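Local coordinates for histidine triad (HIT) protein (Clostridium difficile, PDB 4EGU), which binds zinc and guanosine monophosphate and, as a member of the histidine triad family, probably acts as a nucleotide hydrolase or transferase, at residues K20-L28 against D61-V69; A37-H48 against K99-K109. All blocks are in the same frame, centred on the assembly; numbering follows the deposited sequence. Where two conformers were deposited one is given.

Interaction 1 of 2, residues K20-L28 against D61-V69; sequences KVYEDDRVL and DIVSHIHVV
The carboxylate of Asp24 is gripped by four donors, one of them from helix 61-77. His65 NE2 donates a hydrogen bond to Asp24 OD2 over 2.7 Å, in the plane of the imidazole and on the syn lone pair, with ring and carboxylate nearly coplanar. Tyr22 OH reaches the same oxygen, also at 2.7 Å, from above the carboxylate plane. The other oxygen, OD1, accepts from Arg26 N, which closes an Asx turn between the two strands, and from Val27 N, which extends it to an Asx motif; together they fix the rotation of the carboxylate. Tyr22, with CG anti to the backbone N (chi1 178°), lays one ring face over Val69, whose CG1 makes a CH-pi contact 3.7 Å from the ring centroid. At the imidazole edge, near its plane, Val27 CG2 packs 3.6 Å from His65 CD2 and also touches Ile62 and Ile66. The Arg26 side chain, bent at its third torsion, slides past Ile62 in the opposite direction, with Arg26 NH2 3.4 Å from Ile62 CD1; its salt bridge to Asp61 is long. Strand 39-45 adds Val43, which touches Val27, Ile66 and Val69. Together this is a helix packed on a sheet through a beta hairpin, as in the alpha+beta fold of HIT proteins.

Interaction 2 of 2, residues A37-H48 against K99-K109; sequences APYHILVVPKKH and KHLHYHILAGK. With ZN (zinc ion), chain D; 5GP (guanosine-5'-monophosphate), chain C.
His48 and His100 bind the zinc ion through their ND1 atoms, at 2.0 Å for His48 ND1, and Cys6 and Cys9 complete the site. The far nitrogen of His100, NE2, donates in the ring plane to Pro45 O over 2.8 Å, so the imidazole is held at both ends; His48 NE2 is bonded to Asp50. Two further histidines meet the nucleotide: His102 NE2 and His104 NE2 both donate to phosphate oxygen O3P of guanosine-5'-monophosphate, the former over 2.6 Å and almost straight (176°). Behind them, His102 ND1 is anchored on His100 O at 2.7 Å, with chi1 at 59° setting the ring between its own N and carbonyl carbon, and His104 ND1 is hydrogen-bonded to His40 NE2 at 2.9 Å, almost straight. These two second-shell bonds position the rings of the predicted nucleophile His102 and of His104, characteristic of the histidine triad motif. Methyl groups seat the rings: Leu106 CD2 lies 3.5 Å from the centroid of the His40 ring, over its face, and Leu42 CD2 covers a face of His104. Six backbone bonds pair Tyr39, Ile41 and Val43 with Ala107, Ile105 and Tyr103 in antiparallel register. On the face away from the nucleotide, Ile105 CD1 packs on Val43 CG2 at 3.7 Å, joined by Ile41. That face lies against helix 61-77, through Ile66 and Ile73, while strands 27-31 and 84-90 flank the pair within the sheet.

Interaction 2 forms the buried centre of the sheet, two neighbouring strands zipped by backbone bonds, whereas interaction 1 is a partly buried packing of helix 61-77 on the sheet's first hairpin. Both contacts share the helix-side face of strand 39-45, and on the next strand Tyr103 packs on Val63. Lys46 ties the two together through a salt bridge to Glu23 and a probable hydrogen bond to Asp24 O. Histidines serve each differently. In 20-28/61-69 one imidazole donates to a carboxylate; in 37-48/99-109 His48 and His100 hold zinc beyond the strand ends, while His102 and His104 meet the phosphate on the side of the sheet away from the helix. Both contacts touch the second subunit.

Interaction 1 of 2, residues K20-L28 against D61-V69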
loop_
_atom_site.group_PDB
_atom_site.type_symbol
_atom_site.label_atom_id
_atom_site.label_comp_id
_atom_site.label_asym_id
_atom_site.label_seq_id
_atom_site.Cartn_x
_atom_site.Cartn_y
_atom_site.Cartn_z
ATOM N N LYS A 20 -6.359 6.477 -19.339
ATOM C CA LYS A 20 -5.545 5.302 -19.084
ATOM C C LYS A 20 -4.063 5.621 -18.989
ATOM O O LYS A 20 -3.498 6.338 -19.817
ATOM C CB LYS A 20 -5.760 4.324 -20.216
ATOM C CG LYS A 20 -5.169 2.987 -19.960
ATOM C CD LYS A 20 -5.572 2.019 -21.030
ATOM C CE LYS A 20 -4.515 1.949 -22.088
ATOM N NZ LYS A 20 -4.822 0.841 -23.001
ATOM N N VAL A 21 -3.446 5.070 -17.968
ATOM C CA VAL A 21 -2.034 5.197 -17.677
ATOM C C VAL A 21 -1.277 3.887 -17.916
ATOM O O VAL A 21 -0.090 3.889 -18.255
ATOM C CB VAL A 21 -1.891 5.640 -16.184
ATOM C CG1 VAL A 21 -0.440 5.671 -15.752
ATOM C CG2 VAL A 21 -2.554 6.990 -15.979
ATOM N N TYR A 22 -1.956 2.765 -17.709
ATOM C CA TYR A 22 -1.370 1.449 -17.893
ATOM C C TYR A 22 -2.466 0.472 -18.242
ATOM O O TYR A 22 -3.571 0.555 -17.688
ATOM C CB TYR A 22 -0.693 0.985 -16.598
ATOM C CG TYR A 22 -0.089 -0.397 -16.687
ATOM C CD1 TYR A 22 1.242 -0.561 -17.050
ATOM C CD2 TYR A 22 -0.840 -1.534 -16.447
ATOM C CE1 TYR A 22 1.803 -1.813 -17.142
ATOM C CE2 TYR A 22 -0.283 -2.805 -16.555
ATOM C CZ TYR A 22 1.054 -2.931 -16.913
ATOM O OH TYR A 22 1.672 -4.158 -17.017
ATOM N N GLU A 23 -2.174 -0.500 -19.088
ATOM C CA GLU A 23 -3.062 -1.634 -19.244
ATOM C C GLU A 23 -2.279 -2.854 -19.694
ATOM O O GLU A 23 -1.442 -2.773 -20.610
ATOM C CB GLU A 23 -4.197 -1.345 -20.235
ATOM C CG GLU A 23 -5.315 -2.395 -20.180
ATOM C CD GLU A 23 -6.470 -2.138 -21.136
ATOM O OE1 GLU A 23 -6.439 -1.126 -21.862
ATOM O OE2 GLU A 23 -7.401 -2.971 -21.165
ATOM N N ASP A 24 -2.603 -3.993 -19.105
ATOM C CA ASP A 24 -2.197 -5.295 -19.607
ATOM C C ASP A 24 -3.405 -6.230 -19.491
ATOM O O ASP A 24 -4.550 -5.764 -19.339
ATOM C CB ASP A 24 -0.904 -5.808 -18.930
ATOM C CG ASP A 24 -1.057 -6.125 -17.440
ATOM O OD1 ASP A 24 -2.179 -6.278 -16.949
ATOM O OD2 ASP A 24 0.011 -6.235 -16.773
ATOM N N ASP A 25 -3.184 -7.536 -19.598
ATOM C CA ASP A 25 -4.288 -8.484 -19.553
ATOM C C ASP A 25 -4.980 -8.587 -18.204
ATOM O O ASP A 25 -6.083 -9.110 -18.144
ATOM C CB ASP A 25 -3.833 -9.881 -19.982
ATOM C CG ASP A 25 -2.762 -10.479 -19.072
ATOM O OD1 ASP A 25 -1.991 -9.736 -18.438
ATOM O OD2 ASP A 25 -2.686 -11.726 -19.009
ATOM N N ARG A 26 -4.359 -8.090 -17.139
ATOM C CA ARG A 26 -4.753 -8.313 -15.733
ATOM C C ARG A 26 -5.095 -7.048 -14.966
ATOM O O ARG A 26 -5.807 -7.129 -13.976
ATOM C CB ARG A 26 -3.607 -8.959 -14.930
ATOM C CG ARG A 26 -3.369 -10.429 -15.188
ATOM C CD ARG A 26 -2.216 -10.956 -14.331
ATOM N NE ARG A 26 -2.618 -11.205 -12.950
ATOM C CZ ARG A 26 -1.771 -11.445 -11.951
ATOM N NH1 ARG A 26 -0.464 -11.461 -12.171
ATOM N NH2 ARG A 26 -2.233 -11.668 -10.729
ATOM N N VAL A 27 -4.475 -5.924 -15.328
ATOM C CA VAL A 27 -4.480 -4.703 -14.531
ATOM C C VAL A 27 -4.678 -3.522 -15.455
ATOM O O VAL A 27 -4.188 -3.495 -16.585
ATOM C CB VAL A 27 -3.141 -4.570 -13.743
ATOM C CG1 VAL A 27 -2.948 -3.164 -13.196
ATOM C CG2 VAL A 27 -3.079 -5.590 -12.599
ATOM N N LEU A 28 -5.392 -2.523 -14.958
ATOM C CA LEU A 28 -5.552 -1.238 -15.600
ATOM C C LEU A 28 -5.185 -0.166 -14.571
ATOM O O LEU A 28 -5.507 -0.280 -13.401
ATOM C CB LEU A 28 -7.014 -0.998 -16.055
ATOM C CG LEU A 28 -7.390 0.349 -16.685
ATOM C CD1 LEU A 28 -6.851 0.481 -18.095
ATOM C CD2 LEU A 28 -8.889 0.487 -16.682
ATOM N N ASP A 61 -0.856 -12.730 -5.180
ATOM C CA ASP A 61 0.054 -12.308 -6.219
ATOM C C ASP A 61 -0.503 -11.160 -7.063
ATOM O O ASP A 61 0.275 -10.441 -7.684
ATOM C CB ASP A 61 0.500 -13.480 -7.109
ATOM C CG ASP A 61 -0.661 -14.284 -7.701
ATOM O OD1 ASP A 61 -1.850 -13.955 -7.497
ATOM O OD2 ASP A 61 -0.363 -15.282 -8.391
ATOM N N ILE A 62 -1.823 -10.946 -7.084
ATOM C CA ILE A 62 -2.327 -9.781 -7.806
ATOM C C ILE A 62 -1.751 -8.503 -7.200
ATOM O O ILE A 62 -1.511 -7.522 -7.914
ATOM C CB ILE A 62 -3.871 -9.770 -7.869
ATOM C CG1 ILE A 62 -4.371 -8.661 -8.800
ATOM C CG2 ILE A 62 -4.492 -9.620 -6.502
ATOM C CD1 ILE A 62 -3.880 -8.741 -10.237
ATOM N N VAL A 63 -1.526 -8.494 -5.887
ATOM C CA VAL A 63 -0.948 -7.317 -5.230
ATOM C C VAL A 63 0.521 -7.121 -5.655
ATOM O O VAL A 63 0.954 -5.982 -5.862
ATOM C CB VAL A 63 -1.125 -7.395 -3.702
ATOM C CG1 VAL A 63 -0.436 -6.228 -3.013
ATOM C CG2 VAL A 63 -2.610 -7.411 -3.356
ATOM N N SER A 64 1.293 -8.190 -5.801
ATOM C CA SER A 64 2.652 -8.045 -6.289
ATOM C C SER A 64 2.648 -7.508 -7.732
ATOM O O SER A 64 3.444 -6.626 -8.054
ATOM C CB SER A 64 3.460 -9.314 -6.132
ATOM O OG SER A 64 2.888 -10.350 -6.815
ATOM N N HIS A 65 1.739 -8.011 -8.567
ATOM C CA HIS A 65 1.692 -7.511 -9.923
ATOM C C HIS A 65 1.314 -6.020 -9.947
ATOM O O HIS A 65 1.921 -5.249 -10.704
ATOM C CB HIS A 65 0.765 -8.331 -10.801
ATOM C CG HIS A 65 0.878 -7.946 -12.239
ATOM N ND1 HIS A 65 2.064 -7.990 -12.948
ATOM C CD2 HIS A 65 -0.042 -7.438 -13.084
ATOM C CE1 HIS A 65 1.848 -7.567 -14.183
ATOM N NE2 HIS A 65 0.573 -7.236 -14.293
ATOM N N ILE A 66 0.355 -5.624 -9.121
ATOM C CA ILE A 66 0.019 -4.223 -9.004
ATOM C C ILE A 66 1.243 -3.386 -8.641
ATOM O O ILE A 66 1.416 -2.287 -9.160
ATOM C CB ILE A 66 -1.136 -4.053 -8.008
ATOM C CG1 ILE A 66 -2.457 -4.498 -8.665
ATOM C CG2 ILE A 66 -1.219 -2.640 -7.452
ATOM C CD1 ILE A 66 -3.632 -4.602 -7.686
ATOM N N HIS A 67 2.081 -3.887 -7.731
ATOM C CA HIS A 67 3.279 -3.148 -7.330
ATOM C C HIS A 67 4.354 -3.081 -8.422
ATOM O O HIS A 67 5.030 -2.063 -8.534
ATOM C CB HIS A 67 3.825 -3.672 -6.015
ATOM C CG HIS A 67 3.051 -3.164 -4.827
ATOM N ND1 HIS A 67 1.796 -3.599 -4.479
ATOM C CD2 HIS A 67 3.351 -2.188 -3.933
ATOM C CE1 HIS A 67 1.381 -2.915 -3.412
ATOM N NE2 HIS A 67 2.310 -2.055 -3.058
ATOM N N VAL A 68 4.513 -4.133 -9.231
ATOM C CA VAL A 68 5.371 -4.024 -10.406
ATOM C C VAL A 68 4.849 -2.902 -11.324
ATOM O O VAL A 68 5.631 -2.095 -11.828
ATOM C CB VAL A 68 5.471 -5.369 -11.151
ATOM C CG1 VAL A 68 6.150 -5.173 -12.512
ATOM C CG2 VAL A 68 6.223 -6.373 -10.292
ATOM N N VAL A 69 3.532 -2.861 -11.531
ATOM C CA VAL A 69 2.921 -1.821 -12.354
ATOM C C VAL A 69 3.187 -0.425 -11.774
ATOM O O VAL A 69 3.542 0.485 -12.521
ATOM C CB VAL A 69 1.428 -2.112 -12.553
ATOM C CG1 VAL A 69 0.709 -0.926 -13.191
ATOM C CG2 VAL A 69 1.256 -3.387 -13.376
HETATM O O HOH W 1 1.902 -11.940 -10.251
#

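Interaction 2 of 2, residues A37-H48 against K99-K109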
loop_
_atom_site.group_PDB
_atom_site.type_symbol
_atom_site.label_atom_id
_atom_site.label_comp_id
_atom_site.label_asym_id
_atom_site.label_seq_id
_atom_site.Cartn_x
_atom_site.Cartn_y
_atom_site.Cartn_z
ATOM N N ALA A 37 -3.080 15.076 -6.021
ATOM C CA ALA A 37 -1.668 15.343 -6.299
ATOM C C ALA A 37 -1.504 15.403 -7.815
ATOM O O ALA A 37 -2.389 14.968 -8.528
ATOM C CB ALA A 37 -0.772 14.235 -5.720
ATOM N N PRO A 38 -0.370 15.944 -8.289
ATOM C CA PRO A 38 -0.185 16.063 -9.747
ATOM C C PRO A 38 -0.257 14.734 -10.465
ATOM O O PRO A 38 -0.790 14.674 -11.568
ATOM C CB PRO A 38 1.199 16.687 -9.887
ATOM C CG PRO A 38 1.329 17.489 -8.690
ATOM C CD PRO A 38 0.692 16.659 -7.575
ATOM N N TYR A 39 0.290 13.688 -9.854
ATOM C CA TYR A 39 -0.032 12.317 -10.250
ATOM C C TYR A 39 -0.926 11.744 -9.145
ATOM O O TYR A 39 -0.520 11.693 -7.973
ATOM C CB TYR A 39 1.223 11.442 -10.436
ATOM C CG TYR A 39 2.202 12.008 -11.433
ATOM C CD1 TYR A 39 2.035 11.846 -12.795
ATOM C CD2 TYR A 39 3.284 12.754 -10.988
ATOM C CE1 TYR A 39 2.932 12.420 -13.693
ATOM C CE2 TYR A 39 4.170 13.329 -11.861
ATOM C CZ TYR A 39 3.996 13.166 -13.205
ATOM O OH TYR A 39 4.894 13.767 -14.059
ATOM N N HIS A 40 -2.147 11.368 -9.528
ATOM C CA HIS A 40 -3.056 10.651 -8.646
ATOM C C HIS A 40 -3.675 9.566 -9.516
ATOM O O HIS A 40 -4.574 9.823 -10.326
ATOM C CB HIS A 40 -4.107 11.544 -8.024
ATOM C CG HIS A 40 -4.943 10.816 -7.022
ATOM N ND1 HIS A 40 -5.835 11.456 -6.199
ATOM C CD2 HIS A 40 -5.005 9.501 -6.701
ATOM C CE1 HIS A 40 -6.422 10.562 -5.426
ATOM N NE2 HIS A 40 -5.937 9.369 -5.710
ATOM N N ILE A 41 -3.102 8.372 -9.400
ATOM C CA ILE A 41 -3.373 7.271 -10.301
ATOM C C ILE A 41 -3.986 6.124 -9.509
ATOM O O ILE A 41 -3.527 5.816 -8.418
ATOM C CB ILE A 41 -2.057 6.837 -10.987
ATOM C CG1 ILE A 41 -1.513 7.971 -11.860
ATOM C CG2 ILE A 41 -2.262 5.565 -11.799
ATOM C CD1 ILE A 41 -0.033 7.834 -12.207
ATOM N N LEU A 42 -5.020 5.510 -10.071
ATOM C CA LEU A 42 -5.647 4.326 -9.491
ATOM C C LEU A 42 -5.167 3.109 -10.272
ATOM O O LEU A 42 -5.237 3.090 -11.495
ATOM C CB LEU A 42 -7.162 4.422 -9.596
ATOM C CG LEU A 42 -7.772 5.497 -8.726
ATOM C CD1 LEU A 42 -9.172 5.870 -9.172
ATOM C CD2 LEU A 42 -7.843 4.981 -7.294
ATOM N N VAL A 43 -4.713 2.084 -9.549
ATOM C CA VAL A 43 -4.272 0.843 -10.153
ATOM C C VAL A 43 -5.217 -0.252 -9.698
ATOM O O VAL A 43 -5.389 -0.449 -8.491
ATOM C CB VAL A 43 -2.814 0.486 -9.766
ATOM C CG1 VAL A 43 -2.349 -0.704 -10.572
ATOM C CG2 VAL A 43 -1.883 1.673 -10.000
ATOM N N VAL A 44 -5.873 -0.935 -10.637
ATOM C CA VAL A 44 -6.923 -1.911 -10.293
ATOM C C VAL A 44 -6.757 -3.205 -11.064
ATOM O O VAL A 44 -6.373 -3.186 -12.244
ATOM C CB VAL A 44 -8.359 -1.428 -10.538
ATOM C CG1 VAL A 44 -8.546 -0.070 -9.930
ATOM C CG2 VAL A 44 -8.712 -1.408 -12.035
ATOM N N PRO A 45 -7.071 -4.335 -10.420
ATOM C CA PRO A 45 -7.206 -5.551 -11.200
ATOM C C PRO A 45 -8.448 -5.440 -12.056
ATOM O O PRO A 45 -9.437 -4.832 -11.665
ATOM C CB PRO A 45 -7.389 -6.642 -10.135
ATOM C CG PRO A 45 -8.026 -5.931 -9.000
ATOM C CD PRO A 45 -7.537 -4.529 -9.035
ATOM N N LYS A 46 -8.420 -6.076 -13.210
ATOM C CA LYS A 46 -9.629 -6.219 -14.006
ATOM C C LYS A 46 -10.645 -7.129 -13.305
ATOM O O LYS A 46 -11.846 -6.882 -13.382
ATOM C CB LYS A 46 -9.278 -6.724 -15.407
ATOM C CG LYS A 46 -8.539 -5.672 -16.210
ATOM C CD LYS A 46 -8.138 -6.145 -17.601
ATOM C CE LYS A 46 -7.661 -4.962 -18.428
ATOM N NZ LYS A 46 -7.271 -5.362 -19.788
ATOM N N LYS A 47 -10.161 -8.162 -12.615
ATOM C CA LYS A 47 -11.009 -9.018 -11.789
ATOM C C LYS A 47 -11.517 -8.223 -10.587
ATOM O O LYS A 47 -10.766 -7.482 -9.955
ATOM C CB LYS A 47 -10.228 -10.244 -11.298
ATOM C CG LYS A 47 -11.007 -11.149 -10.354
ATOM C CD LYS A 47 -10.257 -12.455 -10.039
ATOM C CE LYS A 47 -10.979 -13.317 -9.001
ATOM N NZ LYS A 47 -12.285 -13.790 -9.497
ATOM N N HIS A 48 -12.790 -8.370 -10.262
ATOM C CA HIS A 48 -13.376 -7.715 -9.098
ATOM C C HIS A 48 -13.124 -8.491 -7.806
ATOM O O HIS A 48 -13.522 -9.647 -7.659
ATOM C CB HIS A 48 -14.892 -7.576 -9.306
ATOM C CG HIS A 48 -15.577 -6.874 -8.186
ATOM N ND1 HIS A 48 -15.951 -5.545 -8.238
ATOM C CD2 HIS A 48 -15.908 -7.320 -6.953
ATOM C CE1 HIS A 48 -16.499 -5.215 -7.083
ATOM N NE2 HIS A 48 -16.477 -6.269 -6.286
ATOM N N LYS A 99 -15.895 -0.170 -3.877
ATOM C CA LYS A 99 -15.634 -1.503 -3.349
ATOM C C LYS A 99 -15.175 -2.442 -4.473
ATOM O O LYS A 99 -15.798 -3.472 -4.767
ATOM C CB LYS A 99 -16.864 -2.027 -2.591
ATOM C CG LYS A 99 -17.169 -1.232 -1.326
ATOM C CD LYS A 99 -18.407 -1.774 -0.629
ATOM C CE LYS A 99 -18.782 -0.958 0.600
ATOM N NZ LYS A 99 -20.010 -1.483 1.273
ATOM N N HIS A 100 -14.043 -2.068 -5.059
ATOM C CA HIS A 100 -13.324 -2.855 -6.057
ATOM C C HIS A 100 -11.854 -2.583 -5.765
ATOM O O HIS A 100 -11.449 -1.421 -5.814
ATOM C CB HIS A 100 -13.686 -2.402 -7.482
ATOM C CG HIS A 100 -12.978 -3.127 -8.580
ATOM N ND1 HIS A 100 -13.667 -3.785 -9.587
ATOM C CD2 HIS A 100 -11.662 -3.205 -8.887
ATOM C CE1 HIS A 100 -12.787 -4.260 -10.445
ATOM N NE2 HIS A 100 -11.569 -3.915 -10.051
ATOM N N LEU A 101 -11.070 -3.623 -5.458
ATOM C CA LEU A 101 -9.666 -3.459 -5.078
ATOM C C LEU A 101 -8.972 -2.416 -5.935
ATOM O O LEU A 101 -8.938 -2.497 -7.170
ATOM C CB LEU A 101 -8.884 -4.762 -5.216
ATOM C CG LEU A 101 -7.465 -4.727 -4.632
ATOM C CD1 LEU A 101 -7.503 -4.758 -3.096
ATOM C CD2 LEU A 101 -6.636 -5.836 -5.187
ATOM N N HIS A 102 -8.325 -1.471 -5.284
ATOM C CA HIS A 102 -7.567 -0.447 -5.985
ATOM C C HIS A 102 -6.488 0.100 -5.092
ATOM O O HIS A 102 -6.661 0.195 -3.879
ATOM C CB HIS A 102 -8.517 0.727 -6.428
ATOM C CG HIS A 102 -9.241 1.406 -5.300
ATOM N ND1 HIS A 102 -10.422 0.906 -4.821
ATOM C CD2 HIS A 102 -8.986 2.528 -4.576
ATOM C CE1 HIS A 102 -10.866 1.674 -3.835
ATOM N NE2 HIS A 102 -10.016 2.672 -3.674
ATOM N N TYR A 103 -5.399 0.510 -5.714
ATOM C CA TYR A 103 -4.328 1.209 -5.050
ATOM C C TYR A 103 -4.229 2.606 -5.621
ATOM O O TYR A 103 -4.266 2.799 -6.826
ATOM C CB TYR A 103 -2.990 0.463 -5.228
ATOM C CG TYR A 103 -2.910 -0.746 -4.337
ATOM C CD1 TYR A 103 -3.659 -1.883 -4.566
ATOM C CD2 TYR A 103 -2.140 -0.714 -3.190
ATOM C CE1 TYR A 103 -3.603 -2.970 -3.679
ATOM C CE2 TYR A 103 -2.071 -1.793 -2.304
ATOM C CZ TYR A 103 -2.808 -2.906 -2.557
ATOM O OH TYR A 103 -2.791 -3.964 -1.691
ATOM N N HIS A 104 -4.080 3.576 -4.734
ATOM C CA HIS A 104 -3.782 4.950 -5.113
ATOM C C HIS A 104 -2.276 5.145 -5.169
ATOM O O HIS A 104 -1.572 4.761 -4.233
ATOM C CB HIS A 104 -4.311 5.927 -4.065
ATOM C CG HIS A 104 -5.780 5.903 -3.830
ATOM N ND1 HIS A 104 -6.617 6.849 -4.381
ATOM C CD2 HIS A 104 -6.538 5.117 -3.012
ATOM C CE1 HIS A 104 -7.845 6.597 -3.957
ATOM N NE2 HIS A 104 -7.825 5.564 -3.124
ATOM N N ILE A 105 -1.806 5.804 -6.234
ATOM C CA ILE A 105 -0.451 6.333 -6.295
ATOM C C ILE A 105 -0.566 7.853 -6.259
ATOM O O ILE A 105 -1.254 8.437 -7.095
ATOM C CB ILE A 105 0.295 5.977 -7.596
ATOM C CG1 ILE A 105 0.187 4.514 -8.016
ATOM C CG2 ILE A 105 1.764 6.385 -7.462
ATOM C CD1 ILE A 105 0.747 4.281 -9.436
ATOM N N LEU A 106 0.120 8.471 -5.296
ATOM C CA LEU A 106 0.229 9.936 -5.223
ATOM C C LEU A 106 1.670 10.320 -5.484
ATOM O O LEU A 106 2.579 9.769 -4.863
ATOM C CB LEU A 106 -0.169 10.457 -3.849
ATOM C CG LEU A 106 -1.587 10.092 -3.393
ATOM C CD1 LEU A 106 -1.858 10.732 -2.030
ATOM C CD2 LEU A 106 -2.671 10.459 -4.365
ATOM N N ALA A 107 1.916 11.297 -6.360
ATOM C CA ALA A 107 3.293 11.704 -6.657
ATOM C C ALA A 107 3.303 13.086 -7.303
ATOM O O ALA A 107 2.263 13.653 -7.620
ATOM C CB ALA A 107 3.979 10.702 -7.577
ATOM N N GLY A 108 4.514 13.606 -7.500
ATOM C CA GLY A 108 4.715 14.829 -8.270
ATOM C C GLY A 108 4.743 16.083 -7.431
ATOM O O GLY A 108 4.786 17.174 -7.975
ATOM N N LYS A 109 4.708 15.929 -6.118
ATOM C CA LYS A 109 4.804 17.030 -5.169
ATOM C C LYS A 109 5.240 16.434 -3.829
ATOM O O LYS A 109 5.093 15.238 -3.574
ATOM C CB LYS A 109 3.467 17.769 -4.988
ATOM C CG LYS A 109 2.377 16.969 -4.286
ATOM C CD LYS A 109 1.102 17.766 -4.093
ATOM C CE LYS A 109 1.011 18.382 -2.770
ATOM N NZ LYS A 109 -0.304 19.004 -2.575
HETATM ZN ZN ZN D . -15.719 -4.150 -9.722
HETATM P P 5GP C . -11.573 5.286 -2.347
HETATM O O1P 5GP C . -11.865 6.478 -1.463
HETATM O O2P 5GP C . -12.705 4.313 -2.531
HETATM O O3P 5GP C . -10.366 4.587 -1.883
HETATM O "O5'" 5GP C . -11.089 5.822 -3.740
HETATM C "C5'" 5GP C . -11.966 5.845 -4.841
HETATM C "C4'" 5GP C . -11.508 6.861 -5.823
HETATM O "O4'" 5GP C . -12.236 6.681 -7.040
HETATM C "C3'" 5GP C . -11.735 8.310 -5.387
HETATM O "O3'" 5GP C . -10.479 8.965 -5.197
HETATM C "C2'" 5GP C . -12.508 8.937 -6.572
HETATM O "O2'" 5GP C . -12.100 10.239 -6.942
HETATM C "C1'" 5GP C . -12.300 7.911 -7.695
HETATM N N9 5GP C . -13.389 7.834 -8.659
HETATM C C8 5GP C . -14.684 7.652 -8.339
HETATM N N7 5GP C . -15.428 7.576 -9.460
HETATM C C5 5GP C . -14.578 7.696 -10.501
HETATM C C6 5GP C . -14.776 7.697 -11.873
HETATM O O6 5GP C . -15.915 7.578 -12.419
HETATM N N1 5GP C . -13.661 7.830 -12.609
HETATM C C2 5GP C . -12.417 7.964 -12.080
HETATM N N2 5GP C . -11.391 8.097 -12.935
HETATM N N3 5GP C . -12.180 7.983 -10.759
HETATM C C4 5GP C . -13.280 7.843 -9.986
#